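Long-range contacts in trichothecene 3-O-acetyltransferase (PDB 2RKV), which catalyses transfer of the acetyl group from acetyl-CoA to the 3-hydroxyl of trichothecene mycotoxins such as deoxynivalenol and T-2 toxin: residues Q22-Y27 with R401-E406; Y106-F111 with W231-F236; I116-T121 with I149-G154; G384-D389 with P397-R402. All coordinates share one frame; numbering follows the deposited sequence. Where two conformers were deposited one is given.

Contact 1: residues Q22-Y27 with R401-E406; sequences QISLLY and RRPIFE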
# COMPACT_ATOMS: atom_id res chain seq x y z
N GLN A 22 6.96 0.68 0.85
CA GLN A 22 7.66 1.63 1.73
C GLN A 22 6.70 2.59 2.40
O GLN A 22 5.70 3.01 1.81
CB GLN A 22 8.68 2.47 0.94
CG GLN A 22 9.62 1.68 0.04
CD GLN A 22 10.22 2.55 -1.04
OE1 GLN A 22 9.58 3.50 -1.51
NE2 GLN A 22 11.44 2.22 -1.47
N ILE A 23 7.00 2.95 3.64
CA ILE A 23 6.28 4.03 4.32
C ILE A 23 7.29 4.75 5.21
O ILE A 23 8.18 4.11 5.79
CB ILE A 23 5.05 3.49 5.13
CG1 ILE A 23 4.15 4.63 5.63
CG2 ILE A 23 5.49 2.54 6.26
CD1 ILE A 23 3.34 5.34 4.54
N SER A 24 7.16 6.08 5.27
CA SER A 24 8.03 6.90 6.10
C SER A 24 7.25 7.65 7.16
O SER A 24 6.16 8.18 6.89
CB SER A 24 8.83 7.91 5.25
OG SER A 24 9.63 7.24 4.28
N LEU A 25 7.82 7.69 8.37
CA LEU A 25 7.28 8.43 9.49
C LEU A 25 8.30 9.52 9.86
O LEU A 25 9.47 9.23 10.07
CB LEU A 25 7.03 7.48 10.68
CG LEU A 25 5.83 6.52 10.62
CD1 LEU A 25 5.87 5.56 9.45
CD2 LEU A 25 5.66 5.74 11.94
N LEU A 26 7.82 10.76 9.91
CA LEU A 26 8.65 11.91 10.26
C LEU A 26 8.37 12.34 11.70
O LEU A 26 7.21 12.52 12.08
CB LEU A 26 8.37 13.08 9.30
CG LEU A 26 9.02 14.43 9.64
CD1 LEU A 26 10.53 14.38 9.40
CD2 LEU A 26 8.37 15.55 8.83
N TYR A 27 9.43 12.53 12.47
CA TYR A 27 9.34 13.05 13.83
C TYR A 27 10.26 14.24 13.97
O TYR A 27 11.38 14.20 13.45
CB TYR A 27 9.83 12.02 14.84
CG TYR A 27 9.07 10.72 14.86
CD1 TYR A 27 8.05 10.52 15.79
CD2 TYR A 27 9.39 9.68 13.99
CE1 TYR A 27 7.36 9.32 15.84
CE2 TYR A 27 8.69 8.48 14.02
CZ TYR A 27 7.68 8.31 14.95
OH TYR A 27 6.98 7.12 15.01
N ARG A 401 4.09 9.45 5.33
CA ARG A 401 4.07 9.60 3.87
C ARG A 401 4.79 8.47 3.15
O ARG A 401 5.80 7.95 3.64
CB ARG A 401 4.74 10.93 3.45
CG ARG A 401 4.17 12.20 4.09
CD ARG A 401 2.72 12.47 3.65
NE ARG A 401 2.54 13.89 3.32
CZ ARG A 401 1.44 14.60 3.58
NH1 ARG A 401 0.40 14.06 4.22
NH2 ARG A 401 1.39 15.87 3.21
N ARG A 402 4.26 8.09 1.99
CA ARG A 402 4.93 7.12 1.14
C ARG A 402 6.06 7.79 0.36
O ARG A 402 5.85 8.84 -0.28
CB ARG A 402 3.96 6.48 0.16
CG ARG A 402 4.49 5.15 -0.32
CD ARG A 402 4.19 4.79 -1.77
NE ARG A 402 4.69 3.44 -2.02
CZ ARG A 402 5.98 3.14 -2.20
NH1 ARG A 402 6.91 4.09 -2.20
NH2 ARG A 402 6.35 1.87 -2.37
N PRO A 403 7.27 7.18 0.37
CA PRO A 403 8.34 7.67 -0.52
C PRO A 403 7.98 7.70 -2.00
O PRO A 403 7.24 6.85 -2.52
CB PRO A 403 9.47 6.66 -0.28
CG PRO A 403 9.27 6.25 1.16
CD PRO A 403 7.75 6.08 1.23
N ILE A 404 8.51 8.71 -2.69
CA ILE A 404 8.42 8.77 -4.14
C ILE A 404 9.31 7.69 -4.78
O ILE A 404 10.39 7.38 -4.28
CB ILE A 404 8.77 10.19 -4.67
CG1 ILE A 404 8.27 10.39 -6.10
CG2 ILE A 404 10.28 10.49 -4.54
CD1 ILE A 404 8.24 11.85 -6.55
N PHE A 405 8.82 7.12 -5.87
CA PHE A 405 9.59 6.20 -6.69
C PHE A 405 9.26 6.47 -8.16
O PHE A 405 8.73 7.54 -8.48
CB PHE A 405 9.39 4.73 -6.25
CG PHE A 405 7.97 4.21 -6.37
CD1 PHE A 405 7.66 3.23 -7.31
CD2 PHE A 405 6.97 4.65 -5.49
CE1 PHE A 405 6.36 2.71 -7.41
CE2 PHE A 405 5.66 4.13 -5.58
CZ PHE A 405 5.36 3.15 -6.55
N GLU A 406 9.60 5.53 -9.04
CA GLU A 406 9.31 5.73 -10.46
C GLU A 406 7.81 5.98 -10.65
O GLU A 406 6.99 5.34 -9.98
CB GLU A 406 9.75 4.52 -11.29
CG GLU A 406 11.26 4.37 -11.46
CD GLU A 406 11.95 3.71 -10.27
OE1 GLU A 406 11.26 3.24 -9.33
OE2 GLU A 406 13.21 3.65 -10.28
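The guanidinium of Arg402 is sandwiched: the carbonyl O of Gln22 lies 3.9 Å above the centre of one face, and CE2 of Phe405 is over the opposite face. The Phe405 ring in turn receives Pro403 O at its edge, in plane. Arg402 NH1 donates to Gln22 OE1 at 2.8 Å, with the amide and guanidinium planes turned 48° apart and the acceptor tilted out of the guanidinium plane. The same nitrogen also bonds Pro403 O, which does lie in that plane, while NH2 reaches Thr121 OG1. An extended Gln22 chain, with CG beside the backbone N (chi1 -50°), carries the amide across to the arginine; its NE2 is held by Arg119 O and Glu113 OE1. Strand 399-401, from the C-terminal half of this BAHD acyltransferase, adds to the N-terminal sheet as the antiparallel neighbour of strand 20-28, and Ser24 and Arg401 form a hydrogen-bonded pair (Ser24 N to Arg401 O 2.8 Å, Arg401 N to Ser24 O 2.9 Å). Beyond it the Pro403 ring packs against the strand, CD 3.7 Å from Gln22 CB and CG 3.3 Å from Ser24 OG, a hydroxyl that bonds Thr151. The buried Gln22 O has no hydrogen-bond partner.

Contact 2: residues Y106-F111 with W231-F236; sequences YPMAMF and WAFFTF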
# COMPACT_ATOMS: atom_id res chain seq x y z
N TYR A 106 5.11 18.69 3.47
CA TYR A 106 5.52 17.28 3.38
C TYR A 106 5.26 16.63 2.01
O TYR A 106 4.57 15.60 1.91
CB TYR A 106 4.89 16.45 4.52
CG TYR A 106 4.81 17.18 5.84
CD1 TYR A 106 3.62 17.79 6.25
CD2 TYR A 106 5.93 17.29 6.68
CE1 TYR A 106 3.54 18.47 7.46
CE2 TYR A 106 5.85 17.97 7.90
CZ TYR A 106 4.65 18.57 8.27
OH TYR A 106 4.54 19.24 9.47
N PRO A 107 5.84 17.19 0.93
CA PRO A 107 5.62 16.64 -0.40
C PRO A 107 6.31 15.30 -0.62
O PRO A 107 7.35 15.03 -0.01
CB PRO A 107 6.22 17.70 -1.33
CG PRO A 107 7.27 18.33 -0.52
CD PRO A 107 6.75 18.35 0.89
N MET A 108 5.74 14.49 -1.51
CA MET A 108 6.31 13.19 -1.85
C MET A 108 7.75 13.31 -2.35
O MET A 108 8.59 12.46 -2.07
CB MET A 108 5.46 12.49 -2.90
CG MET A 108 5.61 10.98 -2.88
SD MET A 108 4.52 10.26 -4.11
CE MET A 108 4.42 8.55 -3.55
N ALA A 109 8.03 14.39 -3.08
CA ALA A 109 9.35 14.63 -3.65
C ALA A 109 10.45 14.75 -2.59
O ALA A 109 11.63 14.52 -2.89
CB ALA A 109 9.33 15.87 -4.55
N MET A 110 10.08 15.12 -1.36
CA MET A 110 11.05 15.22 -0.26
C MET A 110 11.28 13.90 0.48
O MET A 110 12.08 13.85 1.42
CB MET A 110 10.65 16.33 0.72
CG MET A 110 10.93 17.74 0.20
SD MET A 110 10.42 18.99 1.38
CE MET A 110 10.70 20.46 0.39
N PHE A 111 10.57 12.86 0.06
CA PHE A 111 10.78 11.50 0.58
C PHE A 111 11.32 10.64 -0.57
O PHE A 111 10.64 9.74 -1.06
CB PHE A 111 9.48 10.90 1.14
CG PHE A 111 8.93 11.62 2.33
CD1 PHE A 111 9.22 11.18 3.63
CD2 PHE A 111 8.09 12.73 2.18
CE1 PHE A 111 8.70 11.83 4.75
CE2 PHE A 111 7.57 13.39 3.29
CZ PHE A 111 7.87 12.94 4.58
N TRP A 231 4.60 11.78 -9.90
CA TRP A 231 3.89 11.54 -8.64
C TRP A 231 3.60 12.89 -7.97
O TRP A 231 4.41 13.81 -8.04
CB TRP A 231 4.78 10.73 -7.69
CG TRP A 231 4.75 9.25 -7.87
CD1 TRP A 231 5.73 8.46 -8.41
CD2 TRP A 231 3.68 8.36 -7.49
NE1 TRP A 231 5.33 7.14 -8.40
CE2 TRP A 231 4.09 7.05 -7.83
CE3 TRP A 231 2.43 8.56 -6.88
CZ2 TRP A 231 3.27 5.94 -7.61
CZ3 TRP A 231 1.61 7.44 -6.66
CH2 TRP A 231 2.04 6.15 -7.02
N ALA A 232 2.46 12.98 -7.28
CA ALA A 232 2.17 14.14 -6.45
C ALA A 232 1.21 13.77 -5.32
O ALA A 232 0.30 12.96 -5.51
CB ALA A 232 1.57 15.28 -7.28
N PHE A 233 1.40 14.38 -4.16
CA PHE A 233 0.44 14.32 -3.11
C PHE A 233 -0.53 15.47 -3.29
O PHE A 233 -0.15 16.55 -3.66
CB PHE A 233 1.07 14.56 -1.74
CG PHE A 233 1.89 13.40 -1.17
CD1 PHE A 233 2.90 13.65 -0.29
CD2 PHE A 233 1.66 12.09 -1.52
CE1 PHE A 233 3.66 12.66 0.22
CE2 PHE A 233 2.40 11.11 -0.98
CZ PHE A 233 3.40 11.39 -0.12
N PHE A 234 -1.76 15.17 -2.94
CA PHE A 234 -2.85 16.14 -2.80
C PHE A 234 -3.50 15.97 -1.44
O PHE A 234 -3.77 14.88 -1.07
CB PHE A 234 -3.91 15.89 -3.88
CG PHE A 234 -3.41 16.11 -5.28
CD1 PHE A 234 -2.86 15.11 -6.02
CD2 PHE A 234 -3.55 17.34 -5.87
CE1 PHE A 234 -2.44 15.34 -7.27
CE2 PHE A 234 -3.13 17.56 -7.14
CZ PHE A 234 -2.55 16.60 -7.83
N THR A 235 -3.77 17.00 -0.71
CA THR A 235 -4.44 16.89 0.57
C THR A 235 -5.91 17.31 0.47
O THR A 235 -6.24 18.10 -0.34
CB THR A 235 -3.72 17.74 1.64
OG1 THR A 235 -3.75 19.12 1.24
CG2 THR A 235 -2.24 17.41 1.67
N PHE A 236 -6.67 16.67 1.30
CA PHE A 236 -8.08 16.93 1.43
C PHE A 236 -8.36 17.18 2.91
O PHE A 236 -8.16 16.35 3.72
CB PHE A 236 -8.91 15.73 0.92
CG PHE A 236 -8.74 15.45 -0.55
CD1 PHE A 236 -7.66 14.75 -1.02
CD2 PHE A 236 -9.64 15.89 -1.45
CE1 PHE A 236 -7.51 14.51 -2.32
CE2 PHE A 236 -9.46 15.65 -2.77
CZ PHE A 236 -8.39 14.97 -3.20
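Met108 lays its side chain over the Phe233 ring and on to Trp231, two residues whose side chains rise from the same side of strand 229-236. Met108 CB sits almost squarely above the phenyl group, 3.6 Å from the Phe233 centroid and 12° off the normal, a CH-pi contact. Met108 CG follows over the same face, 3.6 Å from Phe233 CZ. The methionine runs roughly at right angles to the phenylalanine side chain, and with CG anti to the backbone N (chi1 -156°) and an extended chain beyond, it carries sulfur and methyl past the first ring to the second. Met108 SD touches Trp231 CB at 3.6 Å and stands obliquely to both rings, 4.5 Å from the Phe233 centroid, so it makes a Met-aromatic contact with each. The terminal Met108 CE lies over the indole face, offset toward the rim and 4.2 Å from the centroid of the Trp231 six-membered ring. At the edge of the Phe233 ring, in its plane, lies Tyr106 O, 3.4 Å from Phe233 CD1. That oxygen is also bonded by Arg401 NE, while the indole NE1 donates to Glu406 O. Here a short 3-10 turn at 108-110 of the N-terminal half is pressed against a strand of the large mixed sheet of the C-terminal half, a Met-aromatic cluster at the interface between the two halves of the BAHD fold.

Contact 3: residues I116-T121 with I149-G154; sequences IAPRKT and ILTVNG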
# COMPACT_ATOMS: atom_id res chain seq x y z
N ILE A 116 16.13 8.09 1.45
CA ILE A 116 15.58 7.80 2.79
C ILE A 116 15.01 6.37 3.00
O ILE A 116 14.57 6.04 4.10
CB ILE A 116 14.58 8.91 3.27
CG1 ILE A 116 13.44 9.16 2.26
CG2 ILE A 116 15.32 10.24 3.52
CD1 ILE A 116 12.48 8.01 2.06
N ALA A 117 15.05 5.54 1.96
CA ALA A 117 14.62 4.14 2.06
C ALA A 117 15.81 3.17 1.92
O ALA A 117 16.77 3.48 1.21
CB ALA A 117 13.55 3.82 1.01
N PRO A 118 15.74 2.01 2.60
CA PRO A 118 16.84 1.03 2.56
C PRO A 118 16.90 0.18 1.29
O PRO A 118 17.91 -0.49 1.03
CB PRO A 118 16.56 0.14 3.77
CG PRO A 118 15.08 0.19 3.92
CD PRO A 118 14.64 1.56 3.48
N ARG A 119 15.82 0.19 0.50
CA ARG A 119 15.74 -0.57 -0.74
C ARG A 119 14.66 0.05 -1.61
O ARG A 119 13.68 0.59 -1.09
CB ARG A 119 15.41 -2.05 -0.45
CG ARG A 119 15.21 -2.90 -1.71
CD ARG A 119 15.41 -4.37 -1.41
NE ARG A 119 15.14 -5.22 -2.56
CZ ARG A 119 15.53 -6.49 -2.67
NH1 ARG A 119 15.22 -7.19 -3.75
NH2 ARG A 119 16.24 -7.05 -1.70
N LYS A 120 14.82 -0.03 -2.93
CA LYS A 120 13.82 0.53 -3.84
C LYS A 120 12.52 -0.27 -3.83
O LYS A 120 12.51 -1.46 -3.49
CB LYS A 120 14.38 0.62 -5.26
CG LYS A 120 15.45 1.69 -5.42
CD LYS A 120 16.12 1.65 -6.80
CE LYS A 120 15.13 1.95 -7.92
NZ LYS A 120 14.66 3.36 -7.88
N THR A 121 11.43 0.40 -4.18
CA THR A 121 10.12 -0.24 -4.32
C THR A 121 10.12 -1.32 -5.41
O THR A 121 9.62 -2.43 -5.20
CB THR A 121 9.06 0.81 -4.65
OG1 THR A 121 8.91 1.71 -3.54
CG2 THR A 121 7.72 0.14 -4.96
N ILE A 149 13.54 10.75 10.02
CA ILE A 149 12.62 10.02 9.14
C ILE A 149 12.88 8.54 9.31
O ILE A 149 13.98 8.06 9.04
CB ILE A 149 12.79 10.42 7.64
CG1 ILE A 149 12.49 11.90 7.44
CG2 ILE A 149 11.89 9.53 6.74
CD1 ILE A 149 12.90 12.42 6.07
N LEU A 150 11.85 7.83 9.77
CA LEU A 150 11.92 6.38 9.89
C LEU A 150 11.22 5.79 8.68
O LEU A 150 10.06 6.08 8.44
CB LEU A 150 11.21 5.91 11.17
CG LEU A 150 10.91 4.40 11.26
CD1 LEU A 150 12.19 3.56 11.19
CD2 LEU A 150 10.13 4.07 12.52
N THR A 151 11.93 4.95 7.93
CA THR A 151 11.32 4.31 6.76
C THR A 151 11.30 2.80 6.95
O THR A 151 12.29 2.20 7.37
CB THR A 151 12.06 4.68 5.46
OG1 THR A 151 12.06 6.10 5.30
CG2 THR A 151 11.40 3.99 4.23
N VAL A 152 10.15 2.20 6.66
CA VAL A 152 10.02 0.75 6.76
C VAL A 152 9.65 0.18 5.40
O VAL A 152 8.68 0.64 4.78
CB VAL A 152 8.93 0.34 7.77
CG1 VAL A 152 8.89 -1.17 7.93
CG2 VAL A 152 9.15 1.03 9.13
N ASN A 153 10.43 -0.80 4.94
CA ASN A 153 10.16 -1.58 3.73
C ASN A 153 9.65 -2.95 4.12
O ASN A 153 10.24 -3.60 4.99
CB ASN A 153 11.45 -1.81 2.93
CG ASN A 153 11.85 -0.62 2.10
OD1 ASN A 153 11.68 0.53 2.50
ND2 ASN A 153 12.38 -0.89 0.91
N GLY A 154 8.58 -3.41 3.48
CA GLY A 154 8.09 -4.77 3.67
C GLY A 154 8.03 -5.51 2.34
O GLY A 154 7.50 -4.98 1.36
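Thr151 and Asn153, on strand 147-155, donate hydrogen bonds to main-chain carbonyls of 116-121. Thr151 OG1 gives its proton to Ile116 O at 2.8 Å from above the carbonyl plane, 45° out of it, and the same hydroxyl also bonds Ser24 OG. Asn153 ND2 bonds Arg119 O, also at 2.8 Å and from above that carbonyl plane, although the oxygen lies in the plane of the Asn153 amide. Both acceptors are shared: Asn142 ND2 also bonds Ile116 O, and Gln22 NE2 also bonds Arg119 O.

Van der Waals contacts fill in around these bonds. Pro118 meets the asparagine tip to tip, carbon against carbonyl oxygen, with Pro118 CD 3.3 Å from Asn153 OD1. The apolar pair is at the end of helix 113-116, where Ile116 holds CG1 in the crowded position between backbone N and carbonyl carbon (chi1 55°), and its CG2 touches Ile149 CD1 at 4.1 Å.

Strand 147-155 runs directly into His156, which lines the toxin pocket and begins the HXXXD motif of the BAHD family. Between these two segments the polar links run from strand side chains to main-chain carbonyls, not from backbone to backbone; the strand's own backbone pairs with strands 20-28 and 137-144. Buried Asn153 OD1 is left without a hydrogen-bond partner.

Contact 4: residues G384-D389 with P397-R402; sequences GLWDYD and PETVRR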
# COMPACT_ATOMS: atom_id res chain seq x y z
N GLY A 384 -2.69 2.09 11.34
CA GLY A 384 -2.52 2.74 12.64
C GLY A 384 -1.24 3.51 12.88
O GLY A 384 -0.95 3.88 14.02
N LEU A 385 -0.49 3.79 11.81
CA LEU A 385 0.88 4.33 11.89
C LEU A 385 1.04 5.65 12.63
O LEU A 385 2.09 5.90 13.23
CB LEU A 385 1.50 4.41 10.49
CG LEU A 385 1.81 3.06 9.85
CD1 LEU A 385 1.98 3.20 8.34
CD2 LEU A 385 3.05 2.42 10.49
N TRP A 386 0.01 6.50 12.59
CA TRP A 386 0.06 7.79 13.31
C TRP A 386 0.15 7.66 14.84
O TRP A 386 0.43 8.65 15.54
CB TRP A 386 -1.16 8.64 12.96
CG TRP A 386 -1.14 9.30 11.62
CD1 TRP A 386 -1.64 8.80 10.45
CD2 TRP A 386 -0.62 10.60 11.32
NE1 TRP A 386 -1.45 9.71 9.43
CE2 TRP A 386 -0.83 10.82 9.94
CE3 TRP A 386 0.02 11.60 12.08
CZ2 TRP A 386 -0.44 12.01 9.30
CZ3 TRP A 386 0.40 12.78 11.44
CH2 TRP A 386 0.17 12.97 10.06
N ASP A 387 -0.08 6.45 15.35
CA ASP A 387 -0.13 6.26 16.80
C ASP A 387 1.17 5.76 17.43
O ASP A 387 1.28 5.69 18.66
CB ASP A 387 -1.27 5.31 17.17
CG ASP A 387 -1.74 5.51 18.60
OD1 ASP A 387 -1.91 6.67 19.02
OD2 ASP A 387 -1.94 4.49 19.29
N TYR A 388 2.17 5.43 16.60
CA TYR A 388 3.38 4.76 17.13
C TYR A 388 4.52 5.74 17.43
O TYR A 388 4.85 6.58 16.60
CB TYR A 388 3.89 3.64 16.20
CG TYR A 388 2.79 2.76 15.62
CD1 TYR A 388 1.64 2.46 16.35
CD2 TYR A 388 2.91 2.23 14.33
CE1 TYR A 388 0.61 1.67 15.80
CE2 TYR A 388 1.91 1.44 13.78
CZ TYR A 388 0.77 1.16 14.52
OH TYR A 388 -0.24 0.39 13.98
N ASP A 389 5.11 5.59 18.62
CA ASP A 389 6.20 6.47 19.07
C ASP A 389 7.53 5.73 19.21
O ASP A 389 8.58 6.35 19.37
CB ASP A 389 5.84 7.14 20.39
CG ASP A 389 5.55 6.14 21.50
OD1 ASP A 389 6.51 5.54 22.03
OD2 ASP A 389 4.37 5.94 21.85
N PRO A 397 4.22 10.67 15.17
CA PRO A 397 4.67 11.19 13.88
C PRO A 397 4.04 12.53 13.55
O PRO A 397 2.85 12.74 13.83
CB PRO A 397 4.16 10.14 12.89
CG PRO A 397 4.17 8.87 13.66
CD PRO A 397 3.69 9.29 15.04
N GLU A 398 4.84 13.43 12.99
CA GLU A 398 4.36 14.71 12.49
C GLU A 398 3.64 14.53 11.15
O GLU A 398 2.68 15.24 10.84
CB GLU A 398 5.53 15.69 12.37
CG GLU A 398 5.18 17.03 11.79
CD GLU A 398 6.27 18.06 12.02
OE1 GLU A 398 6.87 18.07 13.11
OE2 GLU A 398 6.51 18.87 11.10
N THR A 399 4.13 13.56 10.37
CA THR A 399 3.46 13.10 9.16
C THR A 399 3.83 11.65 8.86
O THR A 399 4.82 11.12 9.38
CB THR A 399 3.74 14.00 7.92
OG1 THR A 399 2.78 13.71 6.89
CG2 THR A 399 5.17 13.79 7.36
N VAL A 400 3.02 11.02 8.01
CA VAL A 400 3.22 9.64 7.58
C VAL A 400 3.01 9.63 6.08
O VAL A 400 1.89 9.82 5.60
CB VAL A 400 2.21 8.68 8.25
CG1 VAL A 400 2.44 7.25 7.78
CG2 VAL A 400 2.29 8.78 9.78
N ARG A 401 4.09 9.45 5.33
CA ARG A 401 4.07 9.60 3.87
C ARG A 401 4.79 8.47 3.15
O ARG A 401 5.80 7.95 3.64
CB ARG A 401 4.74 10.93 3.45
CG ARG A 401 4.17 12.20 4.09
CD ARG A 401 2.72 12.47 3.65
NE ARG A 401 2.54 13.89 3.32
CZ ARG A 401 1.44 14.60 3.58
NH1 ARG A 401 0.40 14.06 4.22
NH2 ARG A 401 1.39 15.87 3.21
N ARG A 402 4.26 8.09 1.99
CA ARG A 402 4.93 7.12 1.14
C ARG A 402 6.06 7.79 0.36
O ARG A 402 5.85 8.84 -0.28
CB ARG A 402 3.96 6.48 0.16
CG ARG A 402 4.49 5.15 -0.32
CD ARG A 402 4.19 4.79 -1.77
NE ARG A 402 4.69 3.44 -2.02
CZ ARG A 402 5.98 3.14 -2.20
NH1 ARG A 402 6.91 4.09 -2.20
NH2 ARG A 402 6.35 1.87 -2.37
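Val400 sets CG2 squarely over the five-membered ring of the Trp386 indole, 3.7 Å from its centroid and only 7° off its normal, a close CH-pi contact. The other end of the indole is equally tight against backbone: Glu398 O lies at the ring edge, 3.4 Å from Trp386 CZ3, and Trp386 CH2 is 3.4 Å from Thr399 CA. With CG beside the backbone N (chi1 -76°), the tryptophan runs along the incoming strand, its side chain and that of Val400 sliding past each other in opposite directions. Pro397 is a second tight point, its CD meeting Trp386 O at 3.4 Å and Tyr388 O at 3.3 Å. The DFGLG sequence, the counterpart of the BAHD DFGWG motif, begins at Asp389, the last residue of 384-389, and runs on into the short connection to Pro397. The salt bridges of Asp389 to Arg176 and Lys396 are consistent with a structural role for it. From this turn the chain enters strand 399-401 at the edge of the N-terminal sheet. Packing is looser where Leu385 CB reaches Val400 CG1 only at 4.0 Å, the two side chains crossing at about a right angle. The solvent side is at Glu398, which turns toward Arg102 and Tyr106, and around Trp386, only partly buried although one indole face is tightly packed. Tyr388 instead sends its ring inward, where its hydroxyl bonds Asp165 and Arg169.

From the N terminus, strand 20-28 opens contact 1, which closes a loop of more than 370 residues when the chain returns at 401-406. Nested inside it, contact 2 runs from 106-111 to strand 229-236 and also joins the two halves, here through the larger sheet. Contact 3, from 116-121 to 149-154, is nested within contact 2 and secures a loop on the N-terminal sheet. Contact 4 follows contacts 2 and 3 in series, closes a short turn, and ends on Arg401 and Arg402, which it shares with contact 1. None of the loops cross. Contacts 1, 3 and 4 all reach the five-stranded sheet; contact 2 adds the seven-stranded one.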